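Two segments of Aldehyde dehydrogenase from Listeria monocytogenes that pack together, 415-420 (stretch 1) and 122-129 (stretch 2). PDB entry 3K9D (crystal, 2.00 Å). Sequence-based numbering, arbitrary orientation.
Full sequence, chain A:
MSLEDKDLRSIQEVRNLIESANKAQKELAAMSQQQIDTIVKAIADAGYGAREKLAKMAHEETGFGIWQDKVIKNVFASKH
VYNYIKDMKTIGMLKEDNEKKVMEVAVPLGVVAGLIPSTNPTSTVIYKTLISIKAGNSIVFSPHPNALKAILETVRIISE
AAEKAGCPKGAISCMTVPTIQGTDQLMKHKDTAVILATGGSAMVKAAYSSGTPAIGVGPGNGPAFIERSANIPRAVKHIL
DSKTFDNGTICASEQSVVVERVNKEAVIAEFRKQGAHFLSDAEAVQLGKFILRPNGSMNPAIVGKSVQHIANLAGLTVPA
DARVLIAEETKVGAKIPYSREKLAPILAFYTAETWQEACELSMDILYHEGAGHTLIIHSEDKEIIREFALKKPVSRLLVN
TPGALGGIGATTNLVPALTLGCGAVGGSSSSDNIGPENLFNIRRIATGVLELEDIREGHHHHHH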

ATOM      1  N   VAL A 415     -11.874  -7.105  11.209  1.00 26.35           N
ATOM      2  CA  VAL A 415     -11.681  -8.070  10.133  1.00 16.89           C
ATOM      3  C   VAL A 415     -10.869  -9.259  10.675  1.00 17.55           C
ATOM      4  O   VAL A 415      -9.807  -9.057  11.258  1.00 18.51           O
ATOM      5  CB  VAL A 415     -11.050  -7.422   8.864  1.00 17.55           C
ATOM      6  CG1 VAL A 415     -10.646  -8.490   7.857  1.00 18.00           C
ATOM      7  CG2 VAL A 415     -12.043  -6.447   8.205  1.00 13.94           C
ATOM      8  N   PRO A 416     -11.404 -10.494  10.529  1.00 25.16           N
ATOM      9  CA  PRO A 416     -10.687 -11.687  10.989  1.00 21.45           C
ATOM     10  C   PRO A 416      -9.415 -11.914  10.179  1.00 21.30           C
ATOM     11  O   PRO A 416      -9.489 -12.141   8.963  1.00 19.13           O
ATOM     12  CB  PRO A 416     -11.684 -12.832  10.751  1.00 26.86           C
ATOM     13  CG  PRO A 416     -12.973 -12.199  10.452  1.00 29.27           C
ATOM     14  CD  PRO A 416     -12.705 -10.837   9.923  1.00 20.18           C
ATOM     15  N   ALA A 417      -8.266 -11.862  10.859  1.00 16.05           N
ATOM     16  CA  ALA A 417      -6.968 -11.902  10.195  1.00 21.21           C
ATOM     17  C   ALA A 417      -5.835 -12.320  11.111  1.00 21.08           C
ATOM     18  O   ALA A 417      -5.853 -12.070  12.322  1.00 18.85           O
ATOM     19  CB  ALA A 417      -6.639 -10.535   9.554  1.00 18.95           C
ATOM     20  N   LEU A 418      -4.820 -12.922  10.505  1.00 15.56           N
ATOM     21  CA  LEU A 418      -3.604 -13.246  11.219  1.00 18.23           C
ATOM     22  C   LEU A 418      -2.419 -12.429  10.707  1.00 18.24           C
ATOM     23  O   LEU A 418      -1.297 -12.588  11.189  1.00 23.38           O
ATOM     24  CB  LEU A 418      -3.350 -14.760  11.181  1.00 22.68           C
ATOM     25  CG  LEU A 418      -4.383 -15.564  11.987  1.00 24.12           C
ATOM     26  CD1 LEU A 418      -4.414 -17.008  11.521  1.00 16.86           C
ATOM     27  CD2 LEU A 418      -4.146 -15.494  13.483  1.00 27.38           C
ATOM     28  N   THR A 419      -2.689 -11.546   9.739  1.00 28.56           N
ATOM     29  CA  THR A 419      -1.746 -10.487   9.334  1.00 28.53           C
ATOM     30  C   THR A 419      -2.316  -9.127   9.732  1.00 22.93           C
ATOM     31  O   THR A 419      -3.270  -8.625   9.139  1.00 17.40           O
ATOM     32  CB  THR A 419      -1.364 -10.576   7.830  1.00 30.05           C
ATOM     33  OG1 THR A 419      -0.645 -11.791   7.619  1.00 19.38           O
ATOM     34  CG2 THR A 419      -0.467  -9.398   7.388  1.00 13.94           C
ATOM     35  N   LEU A 420      -1.718  -8.564  10.774  1.00 16.43           N
ATOM     36  CA  LEU A 420      -2.207  -7.370  11.408  1.00 19.90           C
ATOM     37  C   LEU A 420      -1.246  -6.243  11.044  1.00 19.35           C
ATOM     38  O   LEU A 420      -0.132  -6.181  11.564  1.00 17.83           O
ATOM     39  CB  LEU A 420      -2.287  -7.598  12.936  1.00 19.00           C
ATOM     40  CG  LEU A 420      -3.024  -8.870  13.419  1.00 25.40           C
ATOM     41  CD1 LEU A 420      -3.142  -8.928  14.945  1.00 18.49           C
ATOM     42  CD2 LEU A 420      -4.403  -8.982  12.826  1.00 19.54           C
TER
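Stretch 2 122-129: TSTVIYKT

A helix resting an aromatic ring against an irregular segment of backbone is a recurrent solution to packing without strand pairing, and here it gives a small contact, burying 306 Å² over both sides, in which loop backbone lies on a tyrosine ring: a single tyrosine supplies most of the helix's share, with Leu 418 the main partner. Stretch 2 is helical throughout, a piece of a longer helix, with backbone hydrogen bonds such as Tyr 127 N to Ser 123 O (3.2 Å) holding the turn. Stretch 1 forms no regular helix or strand where it meets the ring, and the helix runs broadly across the loop segment. No backbone-to-backbone hydrogen bond joins the two; the single direct one ends on Tyr 127 OH. Their CA atoms come nearest at Leu 418 and Thr 124, 6.0 Å apart.

Tyr 127 points toward stretch 1, and the backbone passes over one face of its ring: Leu 418 N lies 3.5 Å from Tyr 127 CZ. Apolar side chains add to this, with Ala 417 CB 3.8 Å from Tyr 127 CE1 and Leu 418 CB 3.8 Å from Tyr 127 CD2. The phenol oxygen gains a weak hydrogen bond from the next peptide, Thr 419 N to Tyr 127 OH at 3.4 Å, bent to 140° at the hydrogen.

One turn earlier along the helix, Leu 418 reaches Ser 123: its CD1 is 3.4 Å from Ser 123 O and 3.7 Å from Ser 123 CB. At the other end of the contact, the extended side chain of Lys 128 brings its CE to 3.4 Å from Thr 419 OG1, a contact through a methylene carbon, while the ammonium group is satisfied elsewhere in the structure.

One water donates both to Thr 124 OG1 (2.8 Å from the water oxygen) and to Leu 418 O (2.9 Å), linking a helix side chain to a loop carbonyl.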

ATOM      1  N   THR A 122       0.482 -22.971  10.802  1.00 19.15           N
ATOM      2  CA  THR A 122      -0.551 -23.635  10.015  1.00 20.57           C
ATOM      3  C   THR A 122      -1.761 -22.730   9.826  1.00 22.05           C
ATOM      4  O   THR A 122      -2.329 -22.675   8.736  1.00 20.37           O
ATOM      5  CB  THR A 122      -0.979 -24.993  10.642  1.00 22.96           C
ATOM      6  OG1 THR A 122      -1.490 -24.773  11.966  1.00 18.20           O
ATOM      7  CG2 THR A 122       0.214 -25.935  10.702  1.00 21.80           C
ATOM      8  N   SER A 123      -2.131 -22.018  10.887  1.00 17.84           N
ATOM      9  CA  SER A 123      -3.241 -21.061  10.864  1.00 16.67           C
ATOM     10  C   SER A 123      -2.986 -19.892   9.890  1.00 17.90           C
ATOM     11  O   SER A 123      -3.900 -19.420   9.207  1.00 15.53           O
ATOM     12  CB  SER A 123      -3.548 -20.534  12.276  1.00 17.97           C
ATOM     13  OG  SER A 123      -2.391 -20.006  12.915  1.00 18.99           O
ATOM     14  N   THR A 124      -1.741 -19.446   9.811  1.00 13.21           N
ATOM     15  CA  THR A 124      -1.391 -18.350   8.895  1.00 16.74           C
ATOM     16  C   THR A 124      -1.474 -18.795   7.421  1.00 19.22           C
ATOM     17  O   THR A 124      -2.000 -18.054   6.576  1.00 20.51           O
ATOM     18  CB  THR A 124      -0.007 -17.708   9.230  1.00 15.26           C
ATOM     19  OG1 THR A 124       0.017 -17.284  10.603  1.00 12.77           O
ATOM     20  CG2 THR A 124       0.264 -16.495   8.361  1.00 17.99           C
ATOM     21  N   VAL A 125      -0.978 -19.997   7.124  1.00 16.88           N
ATOM     22  CA  VAL A 125      -1.088 -20.567   5.774  1.00 15.03           C
ATOM     23  C   VAL A 125      -2.540 -20.661   5.317  1.00 16.50           C
ATOM     24  O   VAL A 125      -2.881 -20.198   4.227  1.00 16.49           O
ATOM     25  CB  VAL A 125      -0.404 -21.951   5.651  1.00 16.24           C
ATOM     26  CG1 VAL A 125      -0.764 -22.634   4.314  1.00 14.93           C
ATOM     27  CG2 VAL A 125       1.097 -21.818   5.765  1.00 13.51           C
ATOM     28  N   ILE A 126      -3.394 -21.233   6.159  1.00 15.91           N
ATOM     29  CA  ILE A 126      -4.810 -21.434   5.811  1.00 12.73           C
ATOM     30  C   ILE A 126      -5.440 -20.098   5.462  1.00 14.87           C
ATOM     31  O   ILE A 126      -6.056 -19.962   4.415  1.00 12.44           O
ATOM     32  CB  ILE A 126      -5.595 -22.155   6.950  1.00 15.30           C
ATOM     33  CG1 ILE A 126      -5.203 -23.629   7.003  1.00 19.69           C
ATOM     34  CG2 ILE A 126      -7.106 -22.042   6.740  1.00 12.91           C
ATOM     35  CD1 ILE A 126      -5.517 -24.342   8.350  1.00 24.76           C
ATOM     36  N   TYR A 127      -5.254 -19.127   6.350  1.00 17.76           N
ATOM     37  CA  TYR A 127      -5.828 -17.794   6.241  1.00 19.14           C
ATOM     38  C   TYR A 127      -5.339 -17.020   5.008  1.00 12.72           C
ATOM     39  O   TYR A 127      -6.153 -16.477   4.296  1.00 15.41           O
ATOM     40  CB  TYR A 127      -5.570 -17.012   7.543  1.00 21.81           C
ATOM     41  CG  TYR A 127      -5.320 -15.534   7.368  1.00 14.62           C
ATOM     42  CD1 TYR A 127      -6.376 -14.643   7.149  1.00 13.47           C
ATOM     43  CD2 TYR A 127      -4.020 -15.017   7.436  1.00 19.15           C
ATOM     44  CE1 TYR A 127      -6.134 -13.261   6.976  1.00 15.87           C
ATOM     45  CE2 TYR A 127      -3.774 -13.646   7.264  1.00 16.05           C
ATOM     46  CZ  TYR A 127      -4.829 -12.782   7.043  1.00 17.11           C
ATOM     47  OH  TYR A 127      -4.571 -11.433   6.880  1.00 18.63           O
ATOM     48  N   LYS A 128      -4.026 -17.003   4.771  1.00 12.70           N
ATOM     49  CA  LYS A 128      -3.431 -16.285   3.624  1.00 16.19           C
ATOM     50  C   LYS A 128      -3.872 -16.883   2.297  1.00 19.26           C
ATOM     51  O   LYS A 128      -4.123 -16.151   1.347  1.00 16.85           O
ATOM     52  CB  LYS A 128      -1.899 -16.279   3.687  1.00 20.63           C
ATOM     53  CG  LYS A 128      -1.317 -15.421   4.790  1.00 13.07           C
ATOM     54  CD  LYS A 128       0.186 -15.181   4.589  1.00 12.34           C
ATOM     55  CE  LYS A 128       0.683 -14.100   5.571  1.00 20.95           C
ATOM     56  NZ  LYS A 128       2.159 -14.017   5.706  1.00 15.87           N
ATOM     57  N   THR A 129      -3.961 -18.214   2.255  1.00 13.16           N
ATOM     58  CA  THR A 129      -4.387 -18.941   1.074  1.00 14.36           C
ATOM     59  C   THR A 129      -5.807 -18.519   0.722  1.00 16.46           C
ATOM     60  O   THR A 129      -6.063 -18.076  -0.396  1.00 22.02           O
ATOM     61  CB  THR A 129      -4.316 -20.455   1.288  1.00  6.82           C
ATOM     62  OG1 THR A 129      -2.959 -20.848   1.487  1.00 17.12           O
ATOM     63  CG2 THR A 129      -4.865 -21.208   0.065  1.00 19.85           C
TER
HETATM   64  O   HOH W   1       0.392 -14.855  11.860  1.00 12.45           O